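Local coordinates for protein gamma-glutamyl-gamma-aminobutyraldehyde dehydrogenase (Burkholderia cenocepacia, PDB 4LIH) that probably oxidises aldehydes, gamma-glutamyl-gamma-aminobutyraldehyde among them, to the corresponding carboxylic acids with NAD(P)+ as electron acceptor, at residues A[174-178]-A[303-309]; A[274-280]-A[432-437]; A[313-317]-A[426-430]; A[392-398]-A[410-415]. All coordinates share one frame; numbering follows the deposited sequence.

Interaction 1: A[174-178]-A[303-309]; sequences PWNFP and YNMGEMC. With MES (2-(N-morpholino)-ethanesulfonic acid), chain I.
The F177 ring carries the amide of N304 over one face, ND2 lying 3.4 Å from F177 CZ and the two planes only 28° apart, while Y303 CE2 and M308 CG meet the ring at its edge. W175 behaves differently: its six-membered end points edge-on at E307, with CZ3 3.3 Å from CD and the carboxylate turned almost perpendicular to the indole. Between these two rings runs a chain of hydrogen bonds made by the side-chain amides. N304 ND2 donates to the backbone O of N176 (3.0 Å) and also to E307 O. N176 ND2 reaches that same E307 O at 3.0 Å, from the opposite face of the carbonyl, so one buried oxygen is gripped by two side-chain amides and in turn fixes their rotation. With CG set between its backbone N and carbonyl carbon (chi1 61°), N176 also turns ND2 to sulfonate oxygen O2S of the bound MES (2.9 Å), which also accepts a short, nearly straight hydrogen bond from C309 N (2.6 Å). A side-chain amide and a main-chain N-H converging on one anionic oxygen is consistent with the oxyanion hole of aldehyde dehydrogenases. K119 NZ joins N176 O and N304 OD1 from outside. The two loops, following strand 157-172 and helix 290-302, thus meet beside helix 121-142, on which F177 and Y303 rest.

Interaction 2: A[274-280]-A[432-437]; sequences ELGGKSP and YGLAAA
P280 and A437 make the direct backbone link between the two segments: A437 N donates to P280 O at 2.9 Å, and A436 CA adds a C-H...O approach to the same oxygen at 3.3 Å. Between this link and Y432, round K278 and L434, the backbones part and a water bridges them. It accepts from K278 N (3.1 Å) and from L434 N (3.0 Å), satisfying an N-H of each segment, and is also hydrogen-bonded to S279 OG. That hydroxyl has a second, weak and unsettled partner in A435 O, while S279 CB lies only 3.2 Å from the same carbonyl. Further back, S479 OG links the segments from outside, bonding both G276 O and G433 N, and G277 N is taken up by the carboxylate of E406. K278 turns its long chain out of the contact, bent at chi2 (79°), and delivers NZ to the carbonyls of I402 and E405. The apolar part is led by Y432, whose ring lies with one face against G277 CA, 4.0 Å from the ring centroid, a CH-pi contact displaced towards the rim. L434 CD2 touches L275 O, and CD1 approaches E274, the predicted active-site glutamate. Main-chain polar groups of the contact are thus met by each other, by one water and by side chains, among them S479 and E406; the carbonyls round K278 NZ would probably favour its ammonium form, and the loop leaving the predicted active-site residue is tied to strand 435-439 by one direct backbone bond and through the water to the residue just before it.

Interaction 3: A[313-317]-A[426-430]; sequences SRLLV and IANDT
R314 leaves its strand and meets the last turn of helix 420-428 with the edge of its guanidinium, part of the packing of a helix against the parallel strands of the alpha/beta catalytic domain of aldehyde dehydrogenases. The chain runs extended at chi2 and then bends at chi3 (-68°), which sets the flat group so that its two terminal nitrogens face successive carbonyls. R314 NH1 donates to I426 O and R314 NH2 to A427 O, each at 2.8 Å with the N-H pointing within about 20° of the acceptor, and both oxygens lie near the guanidinium plane. Held at two points, the group has little freedom to rotate; its NE is occupied as well, by K278 O. The carbonyl end of a helix should carry partial negative charge, which would probably attract the guanidinium's positive charge. T430 places CG2 3.7 Å from R314 NH2, approaching at a slant. One side chain along on the same face of the strand, L316 extends CD2 into the angle between I426 and A427, 3.9 Å from I426 CG2 and 4.3 Å from A427 CB. L315 and V317 point to the other face and pack on helix 319-333, so strand 314-318 lies between two helical layers, with strands 280-283 and 411-417 beside it in the sheet. At I426 O two donors meet: D429 N, 3.1 Å away, which closes the turn ending the helix, and R314 NH1, the two arriving from opposite faces of the carbonyl.

Interaction 4: A[392-398]-A[410-415]; sequences TVFEVKP and PVLSVI
Strands 392-395 and 411-415 run parallel, their axes 4.7 Å apart and inclined by 22°, and a regular ladder of five backbone hydrogen bonds joins them. T392 and F394 each donate and accept, taking in P410 O, L412 N, L412 O and V414 N in turn; V396 N to V414 O, at 2.9 Å, carries the pairing one residue past the last clear bridge. On one face of the sheet V393, E395, L412 and V414 come together. V393 CG1, anti to its own N, reaches diagonally to V414 CG2 at 3.5 Å and lies 4.2 Å from L412 CD2; helix 319-333 covers L412 and V414. E395 extends past this apolar patch and spends its carboxylate on salt bridges to R372 and K322. The other face bears T392, F394, V411 and S413. Here the F394 ring presents its edge to V411, with CD2 4.0 Å from CG1, and V396 drops CG2 onto S413 CB at 3.6 Å. Helix 401-404 lies against F394, V396 and S413. Beyond the strand the chain veers across towards I415, and P398 CD rests 4.0 Å from I415 CG2. Two neighbouring parallel strands joined through a short helix that packs on one face of their sheet make up a beta-alpha-beta crossover, the recurring unit of alpha/beta domains such as this one.

From the N terminus, the loop at 174-178 opens interaction 1, which closes at 303-309. Before that, 274-280 has opened interaction 2, which closes only at 432-437, so these two loops cross; they touch where C309 CB packs on L434 CD2 and on L275 O. Within the span of interaction 2 lies interaction 3, from strand 314-318 to helix 420-428, and within that the short crossover of interaction 4. L315 bonds through its N and O to S413 O and I415 N, joining interactions 3 and 4 in one sheet, while P280 packs on A427 between interactions 2 and 3. Together they connect the loops round the predicted active site to the sheet and its helices.

Interaction 1: A[174-178]-A[303-309]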
loop_
_atom_site.group_PDB
_atom_site.type_symbol
_atom_site.label_atom_id
_atom_site.label_comp_id
_atom_site.label_asym_id
_atom_site.label_seq_id
_atom_site.Cartn_x
_atom_site.Cartn_y
_atom_site.Cartn_z
ATOM N N PRO A 174 -27.460 6.248 -15.824
ATOM C CA PRO A 174 -28.844 6.518 -15.661
ATOM C C PRO A 174 -29.123 8.012 -15.737
ATOM O O PRO A 174 -28.253 8.806 -16.040
ATOM C CB PRO A 174 -29.124 5.947 -14.259
ATOM C CG PRO A 174 -27.929 6.270 -13.524
ATOM C CD PRO A 174 -26.770 6.385 -14.525
ATOM N N TRP A 175 -30.377 8.357 -15.512
ATOM C CA TRP A 175 -30.879 9.725 -15.667
ATOM C C TRP A 175 -30.987 10.489 -14.375
ATOM O O TRP A 175 -31.350 11.676 -14.392
ATOM C CB TRP A 175 -32.274 9.687 -16.338
ATOM C CG TRP A 175 -33.251 8.678 -15.687
ATOM C CD1 TRP A 175 -33.544 7.425 -16.156
ATOM C CD2 TRP A 175 -34.028 8.845 -14.496
ATOM N NE1 TRP A 175 -34.422 6.801 -15.321
ATOM C CE2 TRP A 175 -34.751 7.646 -14.299
ATOM C CE3 TRP A 175 -34.171 9.874 -13.564
ATOM C CZ2 TRP A 175 -35.641 7.468 -13.230
ATOM C CZ3 TRP A 175 -35.072 9.705 -12.496
ATOM C CH2 TRP A 175 -35.784 8.502 -12.333
ATOM N N ASN A 176 -30.759 9.837 -13.235
ATOM C CA ASN A 176 -30.988 10.555 -11.964
ATOM C C ASN A 176 -29.839 11.508 -11.642
ATOM O O ASN A 176 -30.066 12.600 -11.059
ATOM C CB ASN A 176 -31.310 9.615 -10.802
ATOM C CG ASN A 176 -30.194 8.631 -10.510
ATOM O OD1 ASN A 176 -29.433 8.232 -11.409
ATOM N ND2 ASN A 176 -30.034 8.288 -9.234
ATOM N N PHE A 177 -28.622 11.105 -12.016
ATOM C CA PHE A 177 -27.423 11.939 -11.912
ATOM C C PHE A 177 -26.640 11.819 -13.214
ATOM O O PHE A 177 -25.560 11.190 -13.210
ATOM C CB PHE A 177 -26.507 11.513 -10.731
ATOM C CG PHE A 177 -27.109 11.761 -9.393
ATOM C CD1 PHE A 177 -26.951 12.976 -8.771
ATOM C CD2 PHE A 177 -27.914 10.785 -8.796
ATOM C CE1 PHE A 177 -27.564 13.227 -7.566
ATOM C CE2 PHE A 177 -28.528 11.049 -7.574
ATOM C CZ PHE A 177 -28.375 12.266 -6.987
ATOM N N PRO A 178 -27.161 12.396 -14.321
ATOM C CA PRO A 178 -26.573 12.116 -15.628
ATOM C C PRO A 178 -25.101 12.465 -15.728
ATOM O O PRO A 178 -24.311 11.595 -16.038
ATOM C CB PRO A 178 -27.419 12.945 -16.622
ATOM C CG PRO A 178 -28.697 13.206 -15.873
ATOM C CD PRO A 178 -28.370 13.241 -14.422
ATOM N N TYR A 303 -33.927 14.685 -1.188
ATOM C CA TYR A 303 -32.901 15.197 -2.090
ATOM C C TYR A 303 -32.944 14.501 -3.476
ATOM O O TYR A 303 -33.038 13.293 -3.573
ATOM C CB TYR A 303 -31.475 15.070 -1.505
ATOM C CG TYR A 303 -30.476 15.684 -2.471
ATOM C CD1 TYR A 303 -30.304 17.047 -2.500
ATOM C CD2 TYR A 303 -29.741 14.922 -3.355
ATOM C CE1 TYR A 303 -29.437 17.651 -3.377
ATOM C CE2 TYR A 303 -28.858 15.534 -4.251
ATOM C CZ TYR A 303 -28.743 16.912 -4.225
ATOM O OH TYR A 303 -27.945 17.634 -5.032
ATOM N N ASN A 304 -32.864 15.286 -4.538
ATOM C CA ASN A 304 -33.036 14.771 -5.902
ATOM C C ASN A 304 -34.319 13.995 -6.105
ATOM O O ASN A 304 -34.386 13.013 -6.823
ATOM C CB ASN A 304 -31.843 13.898 -6.284
ATOM C CG ASN A 304 -31.557 13.942 -7.744
ATOM O OD1 ASN A 304 -31.432 15.007 -8.306
ATOM N ND2 ASN A 304 -31.472 12.782 -8.375
ATOM N N MET A 305 -35.361 14.429 -5.419
ATOM C CA MET A 305 -36.667 13.792 -5.532
ATOM C C MET A 305 -36.727 12.306 -5.130
ATOM O O MET A 305 -37.551 11.570 -5.650
ATOM C CB MET A 305 -37.177 13.934 -6.976
ATOM C CG MET A 305 -37.324 15.380 -7.456
ATOM S SD MET A 305 -35.802 16.356 -7.792
ATOM C CE MET A 305 -35.331 15.795 -9.423
ATOM N N GLY A 306 -35.845 11.838 -4.267
ATOM C CA GLY A 306 -35.835 10.394 -3.873
ATOM C C GLY A 306 -35.283 9.498 -4.959
ATOM O O GLY A 306 -35.260 8.290 -4.808
ATOM N N GLU A 307 -34.831 10.117 -6.048
ATOM C CA GLU A 307 -34.303 9.411 -7.231
ATOM C C GLU A 307 -32.816 9.262 -6.986
ATOM O O GLU A 307 -31.964 9.888 -7.599
ATOM C CB GLU A 307 -34.558 10.148 -8.545
ATOM C CG GLU A 307 -36.036 10.397 -8.837
ATOM C CD GLU A 307 -36.334 11.367 -9.961
ATOM O OE1 GLU A 307 -37.464 11.250 -10.521
ATOM O OE2 GLU A 307 -35.501 12.242 -10.311
ATOM N N MET A 308 -32.526 8.394 -6.064
ATOM C CA MET A 308 -31.170 8.224 -5.550
ATOM C C MET A 308 -31.086 6.761 -5.181
ATOM O O MET A 308 -31.888 6.274 -4.368
ATOM C CB MET A 308 -30.952 9.031 -4.296
ATOM C CG MET A 308 -30.719 10.511 -4.477
ATOM S SD MET A 308 -30.092 11.216 -2.927
ATOM C CE MET A 308 -31.523 11.059 -1.862
ATOM N N CYS A 309 -30.114 6.064 -5.741
ATOM C CA CYS A 309 -30.016 4.646 -5.451
ATOM C C CYS A 309 -29.766 4.407 -3.936
ATOM O O CYS A 309 -30.221 3.368 -3.319
ATOM C CB CYS A 309 -28.899 4.065 -6.282
ATOM S SG CYS A 309 -29.305 3.968 -8.056
HETATM O O1 MES I . -25.201 12.907 -3.480
HETATM C C2 MES I . -23.953 12.195 -3.617
HETATM C C3 MES I . -23.963 11.100 -4.686
HETATM N N4 MES I . -25.137 10.226 -4.563
HETATM C C5 MES I . -26.347 11.072 -4.692
HETATM C C6 MES I . -26.403 12.124 -3.593
HETATM C C7 MES I . -25.029 9.053 -5.498
HETATM C C8 MES I . -26.184 8.830 -6.494
HETATM S S MES I . -27.018 7.399 -6.304
HETATM O O1S MES I . -26.146 6.344 -6.890
HETATM O O2S MES I . -28.274 7.389 -7.086
HETATM O O3S MES I . -27.194 6.957 -4.926
#

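Interaction 2: A[274-280]-A[432-437]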
loop_
_atom_site.group_PDB
_atom_site.type_symbol
_atom_site.label_atom_id
_atom_site.label_comp_id
_atom_site.label_asym_id
_atom_site.label_seq_id
_atom_site.Cartn_x
_atom_site.Cartn_y
_atom_site.Cartn_z
ATOM N N GLU A 274 -23.768 -1.054 -10.754
ATOM C CA GLU A 274 -24.169 -0.277 -9.581
ATOM C C GLU A 274 -25.690 -0.221 -9.735
ATOM O O GLU A 274 -26.210 0.234 -10.763
ATOM C CB GLU A 274 -23.562 1.145 -9.630
ATOM C CG GLU A 274 -22.059 1.275 -9.424
ATOM C CD GLU A 274 -21.609 1.335 -7.975
ATOM O OE1 GLU A 274 -20.429 1.102 -7.716
ATOM O OE2 GLU A 274 -22.422 1.629 -7.088
ATOM N N LEU A 275 -26.415 -0.747 -8.752
ATOM C CA LEU A 275 -27.852 -0.994 -8.899
ATOM C C LEU A 275 -28.578 -0.253 -7.782
ATOM O O LEU A 275 -27.988 0.656 -7.191
ATOM C CB LEU A 275 -28.114 -2.491 -8.905
ATOM C CG LEU A 275 -27.302 -3.292 -9.939
ATOM C CD1 LEU A 275 -27.537 -4.801 -9.768
ATOM C CD2 LEU A 275 -27.692 -2.828 -11.340
ATOM N N GLY A 276 -29.803 -0.662 -7.487
ATOM C CA GLY A 276 -30.669 0.049 -6.546
ATOM C C GLY A 276 -30.435 -0.340 -5.088
ATOM O O GLY A 276 -29.508 -1.120 -4.766
ATOM N N GLY A 277 -31.276 0.201 -4.220
ATOM C CA GLY A 277 -31.128 0.004 -2.775
ATOM C C GLY A 277 -32.441 0.204 -2.046
ATOM O O GLY A 277 -33.426 0.594 -2.665
ATOM N N LYS A 278 -32.439 -0.148 -0.752
ATOM C CA LYS A 278 -33.536 0.152 0.164
ATOM C C LYS A 278 -32.823 0.396 1.482
ATOM O O LYS A 278 -32.998 -0.341 2.436
ATOM C CB LYS A 278 -34.553 -0.976 0.285
ATOM C CG LYS A 278 -35.839 -0.545 0.962
ATOM C CD LYS A 278 -36.736 0.223 -0.004
ATOM C CE LYS A 278 -37.791 1.099 0.647
ATOM N NZ LYS A 278 -38.757 1.630 -0.367
ATOM N N SER A 279 -32.003 1.450 1.449
ATOM C CA SER A 279 -30.986 1.689 2.473
ATOM C C SER A 279 -31.630 2.105 3.802
ATOM O O SER A 279 -32.436 3.020 3.821
ATOM C CB SER A 279 -30.034 2.799 2.026
ATOM O OG SER A 279 -29.365 2.413 0.844
ATOM N N PRO A 280 -31.220 1.488 4.907
ATOM C CA PRO A 280 -31.792 1.830 6.225
ATOM C C PRO A 280 -30.970 2.891 6.961
ATOM O O PRO A 280 -29.739 2.902 6.873
ATOM C CB PRO A 280 -31.720 0.502 6.951
ATOM C CG PRO A 280 -30.391 -0.030 6.458
ATOM C CD PRO A 280 -30.482 0.213 4.971
ATOM N N TYR A 432 -30.984 -5.965 -0.961
ATOM C CA TYR A 432 -30.143 -4.819 -1.278
ATOM C C TYR A 432 -28.993 -4.651 -0.255
ATOM O O TYR A 432 -29.001 -5.286 0.819
ATOM C CB TYR A 432 -31.001 -3.571 -1.321
ATOM C CG TYR A 432 -31.971 -3.547 -2.470
ATOM C CD1 TYR A 432 -31.509 -3.595 -3.779
ATOM C CD2 TYR A 432 -33.330 -3.487 -2.255
ATOM C CE1 TYR A 432 -32.382 -3.544 -4.848
ATOM C CE2 TYR A 432 -34.224 -3.421 -3.337
ATOM C CZ TYR A 432 -33.758 -3.440 -4.609
ATOM O OH TYR A 432 -34.690 -3.367 -5.663
ATOM N N GLY A 433 -28.022 -3.808 -0.591
ATOM C CA GLY A 433 -26.892 -3.553 0.294
ATOM C C GLY A 433 -26.023 -2.410 -0.174
ATOM O O GLY A 433 -24.791 -2.526 -0.192
ATOM N N LEU A 434 -26.654 -1.331 -0.609
ATOM C CA LEU A 434 -25.887 -0.209 -1.154
ATOM C C LEU A 434 -25.316 0.701 -0.051
ATOM O O LEU A 434 -24.164 1.143 -0.120
ATOM C CB LEU A 434 -26.724 0.570 -2.180
ATOM C CG LEU A 434 -25.928 1.583 -3.021
ATOM C CD1 LEU A 434 -24.765 0.836 -3.683
ATOM C CD2 LEU A 434 -26.763 2.360 -4.061
ATOM N N ALA A 435 -26.118 0.953 0.984
ATOM C CA ALA A 435 -25.711 1.845 2.015
ATOM C C ALA A 435 -26.582 1.648 3.220
ATOM O O ALA A 435 -27.640 0.963 3.159
ATOM C CB ALA A 435 -25.763 3.276 1.514
ATOM N N ALA A 436 -26.104 2.234 4.315
ATOM C CA ALA A 436 -26.797 2.219 5.584
ATOM C C ALA A 436 -26.272 3.349 6.462
ATOM O O ALA A 436 -25.201 3.929 6.226
ATOM C CB ALA A 436 -26.573 0.863 6.242
ATOM N N ALA A 437 -27.016 3.666 7.509
ATOM C CA ALA A 437 -26.511 4.629 8.511
ATOM C C ALA A 437 -26.975 4.338 9.917
ATOM O O ALA A 437 -27.990 3.654 10.096
ATOM C CB ALA A 437 -26.941 6.014 8.112
HETATM O O HOH W 1 -29.502 -0.470 0.027
#

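Interaction 3: A[313-317]-A[426-430]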
loop_
_atom_site.group_PDB
_atom_site.type_symbol
_atom_site.label_atom_id
_atom_site.label_comp_id
_atom_site.label_asym_id
_atom_site.label_seq_id
_atom_site.Cartn_x
_atom_site.Cartn_y
_atom_site.Cartn_z
ATOM N N SER A 313 -34.396 5.254 2.516
ATOM C CA SER A 313 -35.837 5.065 2.278
ATOM C C SER A 313 -36.506 4.283 3.384
ATOM O O SER A 313 -37.736 4.173 3.410
ATOM C CB SER A 313 -36.054 4.354 0.950
ATOM O OG SER A 313 -35.245 3.202 0.881
ATOM N N ARG A 314 -35.704 3.711 4.295
ATOM C CA ARG A 314 -36.257 3.094 5.498
ATOM C C ARG A 314 -35.601 3.842 6.651
ATOM O O ARG A 314 -34.371 3.763 6.813
ATOM C CB ARG A 314 -35.960 1.579 5.611
ATOM C CG ARG A 314 -36.541 0.769 4.517
ATOM C CD ARG A 314 -36.310 -0.725 4.635
ATOM N NE ARG A 314 -34.935 -1.105 4.461
ATOM C CZ ARG A 314 -34.289 -2.087 5.119
ATOM N NH1 ARG A 314 -34.867 -2.825 6.048
ATOM N NH2 ARG A 314 -33.022 -2.332 4.830
ATOM N N LEU A 315 -36.402 4.637 7.366
ATOM C CA LEU A 315 -35.971 5.278 8.613
ATOM C C LEU A 315 -36.417 4.429 9.780
ATOM O O LEU A 315 -37.606 4.303 10.066
ATOM C CB LEU A 315 -36.554 6.680 8.743
ATOM C CG LEU A 315 -36.089 7.373 10.023
ATOM C CD1 LEU A 315 -34.740 8.016 9.796
ATOM C CD2 LEU A 315 -37.112 8.366 10.553
ATOM N N LEU A 316 -35.438 3.819 10.431
ATOM C CA LEU A 316 -35.655 2.980 11.578
ATOM C C LEU A 316 -35.397 3.852 12.803
ATOM O O LEU A 316 -34.276 4.364 12.979
ATOM C CB LEU A 316 -34.672 1.827 11.579
ATOM C CG LEU A 316 -34.991 0.580 10.767
ATOM C CD1 LEU A 316 -35.336 0.883 9.336
ATOM C CD2 LEU A 316 -33.852 -0.445 10.805
ATOM N N VAL A 317 -36.408 4.005 13.646
ATOM C CA VAL A 317 -36.328 4.908 14.789
ATOM C C VAL A 317 -36.757 4.212 16.073
ATOM O O VAL A 317 -37.740 3.502 16.100
ATOM C CB VAL A 317 -37.182 6.164 14.549
ATOM C CG1 VAL A 317 -38.630 5.815 14.314
ATOM C CG2 VAL A 317 -37.033 7.150 15.694
ATOM N N ILE A 426 -33.526 -5.858 11.079
ATOM C CA ILE A 426 -34.396 -5.233 10.062
ATOM C C ILE A 426 -33.549 -4.581 8.938
ATOM O O ILE A 426 -33.823 -4.759 7.751
ATOM C CB ILE A 426 -35.346 -4.191 10.720
ATOM C CG1 ILE A 426 -36.340 -4.896 11.673
ATOM C CG2 ILE A 426 -36.087 -3.385 9.653
ATOM C CD1 ILE A 426 -37.101 -3.915 12.554
ATOM N N ALA A 427 -32.499 -3.862 9.335
ATOM C CA ALA A 427 -31.634 -3.174 8.386
ATOM C C ALA A 427 -31.101 -4.180 7.377
ATOM O O ALA A 427 -31.213 -3.943 6.180
ATOM C CB ALA A 427 -30.495 -2.487 9.096
ATOM N N ASN A 428 -30.611 -5.321 7.856
ATOM C CA ASN A 428 -29.950 -6.269 6.956
ATOM C C ASN A 428 -30.926 -7.201 6.238
ATOM O O ASN A 428 -30.500 -8.000 5.422
ATOM C CB ASN A 428 -28.951 -7.126 7.719
ATOM C CG ASN A 428 -27.699 -6.366 8.106
ATOM O OD1 ASN A 428 -27.283 -5.440 7.420
ATOM N ND2 ASN A 428 -27.060 -6.804 9.191
ATOM N N ASP A 429 -32.208 -7.149 6.591
ATOM C CA ASP A 429 -33.209 -8.091 6.040
ATOM C C ASP A 429 -33.701 -7.538 4.715
ATOM O O ASP A 429 -34.816 -7.004 4.613
ATOM C CB ASP A 429 -34.381 -8.277 6.981
ATOM C CG ASP A 429 -35.354 -9.396 6.544
ATOM O OD1 ASP A 429 -35.035 -10.249 5.667
ATOM O OD2 ASP A 429 -36.449 -9.415 7.138
ATOM N N THR A 430 -32.860 -7.673 3.712
ATOM C CA THR A 430 -33.123 -7.140 2.401
ATOM C C THR A 430 -32.143 -7.786 1.417
ATOM O O THR A 430 -31.037 -8.166 1.812
ATOM C CB THR A 430 -33.010 -5.594 2.383
ATOM O OG1 THR A 430 -33.249 -5.122 1.071
ATOM C CG2 THR A 430 -31.661 -5.117 2.839
#

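Interaction 4: A[392-398]-A[410-415]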
loop_
_atom_site.group_PDB
_atom_site.type_symbol
_atom_site.label_atom_id
_atom_site.label_comp_id
_atom_site.label_asym_id
_atom_site.label_seq_id
_atom_site.Cartn_x
_atom_site.Cartn_y
_atom_site.Cartn_z
ATOM N N THR A 392 -43.276 12.570 0.883
ATOM C CA THR A 392 -44.297 11.724 1.493
ATOM C C THR A 392 -43.686 10.795 2.526
ATOM O O THR A 392 -42.670 10.165 2.255
ATOM C CB THR A 392 -44.982 10.905 0.399
ATOM O OG1 THR A 392 -45.625 11.805 -0.536
ATOM C CG2 THR A 392 -45.999 9.954 0.948
ATOM N N VAL A 393 -44.316 10.705 3.694
ATOM C CA VAL A 393 -43.840 9.842 4.760
ATOM C C VAL A 393 -44.966 8.944 5.216
ATOM O O VAL A 393 -46.069 9.428 5.449
ATOM C CB VAL A 393 -43.347 10.681 5.966
ATOM C CG1 VAL A 393 -42.827 9.801 7.078
ATOM C CG2 VAL A 393 -42.266 11.664 5.540
ATOM N N PHE A 394 -44.680 7.645 5.319
ATOM C CA PHE A 394 -45.538 6.668 6.006
ATOM C C PHE A 394 -44.868 6.011 7.216
ATOM O O PHE A 394 -43.655 5.792 7.252
ATOM C CB PHE A 394 -45.877 5.516 5.080
ATOM C CG PHE A 394 -46.779 5.901 3.940
ATOM C CD1 PHE A 394 -48.150 5.942 4.131
ATOM C CD2 PHE A 394 -46.265 6.206 2.704
ATOM C CE1 PHE A 394 -48.985 6.260 3.088
ATOM C CE2 PHE A 394 -47.091 6.565 1.647
ATOM C CZ PHE A 394 -48.460 6.605 1.845
ATOM N N GLU A 395 -45.707 5.619 8.166
ATOM C CA GLU A 395 -45.269 4.756 9.273
ATOM C C GLU A 395 -45.729 3.351 8.910
ATOM O O GLU A 395 -46.908 3.141 8.666
ATOM C CB GLU A 395 -45.855 5.250 10.603
ATOM C CG GLU A 395 -45.283 4.493 11.778
ATOM C CD GLU A 395 -45.640 5.078 13.112
ATOM O OE1 GLU A 395 -46.283 6.140 13.173
ATOM O OE2 GLU A 395 -45.291 4.421 14.094
ATOM N N VAL A 396 -44.803 2.409 8.811
ATOM C CA VAL A 396 -45.131 1.042 8.338
ATOM C C VAL A 396 -44.395 0.026 9.156
ATOM O O VAL A 396 -43.411 0.343 9.871
ATOM C CB VAL A 396 -44.797 0.787 6.814
ATOM C CG1 VAL A 396 -45.805 1.473 5.881
ATOM C CG2 VAL A 396 -43.372 1.186 6.458
ATOM N N LYS A 397 -44.877 -1.208 9.076
ATOM C CA LYS A 397 -44.126 -2.366 9.515
ATOM C C LYS A 397 -43.012 -2.666 8.514
ATOM O O LYS A 397 -43.072 -2.310 7.336
ATOM C CB LYS A 397 -45.032 -3.610 9.569
ATOM C CG LYS A 397 -46.138 -3.625 10.595
ATOM C CD LYS A 397 -46.823 -4.971 10.434
ATOM C CE LYS A 397 -48.039 -5.160 11.317
ATOM N NZ LYS A 397 -48.563 -6.501 10.957
ATOM N N PRO A 398 -41.987 -3.377 8.974
ATOM C CA PRO A 398 -40.872 -3.591 8.077
ATOM C C PRO A 398 -41.116 -4.502 6.905
ATOM O O PRO A 398 -40.321 -4.477 5.978
ATOM C CB PRO A 398 -39.787 -4.134 8.992
ATOM C CG PRO A 398 -40.477 -4.653 10.170
ATOM C CD PRO A 398 -41.694 -3.811 10.341
ATOM N N PRO A 410 -39.828 10.198 -3.683
ATOM C CA PRO A 410 -39.688 10.831 -2.387
ATOM C C PRO A 410 -40.678 10.281 -1.386
ATOM O O PRO A 410 -41.551 10.997 -0.924
ATOM C CB PRO A 410 -39.945 12.310 -2.693
ATOM C CG PRO A 410 -40.929 12.265 -3.786
ATOM C CD PRO A 410 -40.599 11.054 -4.619
ATOM N N VAL A 411 -40.552 8.982 -1.117
ATOM C CA VAL A 411 -41.466 8.260 -0.250
ATOM C C VAL A 411 -40.655 7.480 0.790
ATOM O O VAL A 411 -39.943 6.503 0.453
ATOM C CB VAL A 411 -42.337 7.250 -0.996
ATOM C CG1 VAL A 411 -43.344 6.626 -0.022
ATOM C CG2 VAL A 411 -43.074 7.895 -2.163
ATOM N N LEU A 412 -40.822 7.890 2.037
ATOM C CA LEU A 412 -40.120 7.360 3.167
ATOM C C LEU A 412 -40.980 6.389 3.957
ATOM O O LEU A 412 -42.178 6.665 4.244
ATOM C CB LEU A 412 -39.713 8.498 4.101
ATOM C CG LEU A 412 -38.868 8.078 5.335
ATOM C CD1 LEU A 412 -37.476 7.584 4.950
ATOM C CD2 LEU A 412 -38.717 9.227 6.288
ATOM N N SER A 413 -40.355 5.279 4.361
ATOM C CA SER A 413 -40.946 4.273 5.242
ATOM C C SER A 413 -40.306 4.410 6.622
ATOM O O SER A 413 -39.101 4.160 6.792
ATOM C CB SER A 413 -40.716 2.851 4.691
ATOM O OG SER A 413 -41.502 2.609 3.544
ATOM N N VAL A 414 -41.108 4.837 7.598
ATOM C CA VAL A 414 -40.695 4.957 8.975
ATOM C C VAL A 414 -41.062 3.675 9.742
ATOM O O VAL A 414 -42.236 3.275 9.807
ATOM C CB VAL A 414 -41.347 6.171 9.679
ATOM C CG1 VAL A 414 -40.908 6.236 11.125
ATOM C CG2 VAL A 414 -40.968 7.464 8.987
ATOM N N ILE A 415 -40.046 3.061 10.352
ATOM C CA ILE A 415 -40.174 1.738 11.001
ATOM C C ILE A 415 -39.688 1.879 12.421
ATOM O O ILE A 415 -38.606 2.392 12.637
ATOM C CB ILE A 415 -39.322 0.656 10.269
ATOM C CG1 ILE A 415 -39.830 0.505 8.835
ATOM C CG2 ILE A 415 -39.311 -0.665 11.071
ATOM C CD1 ILE A 415 -38.925 -0.231 7.863
#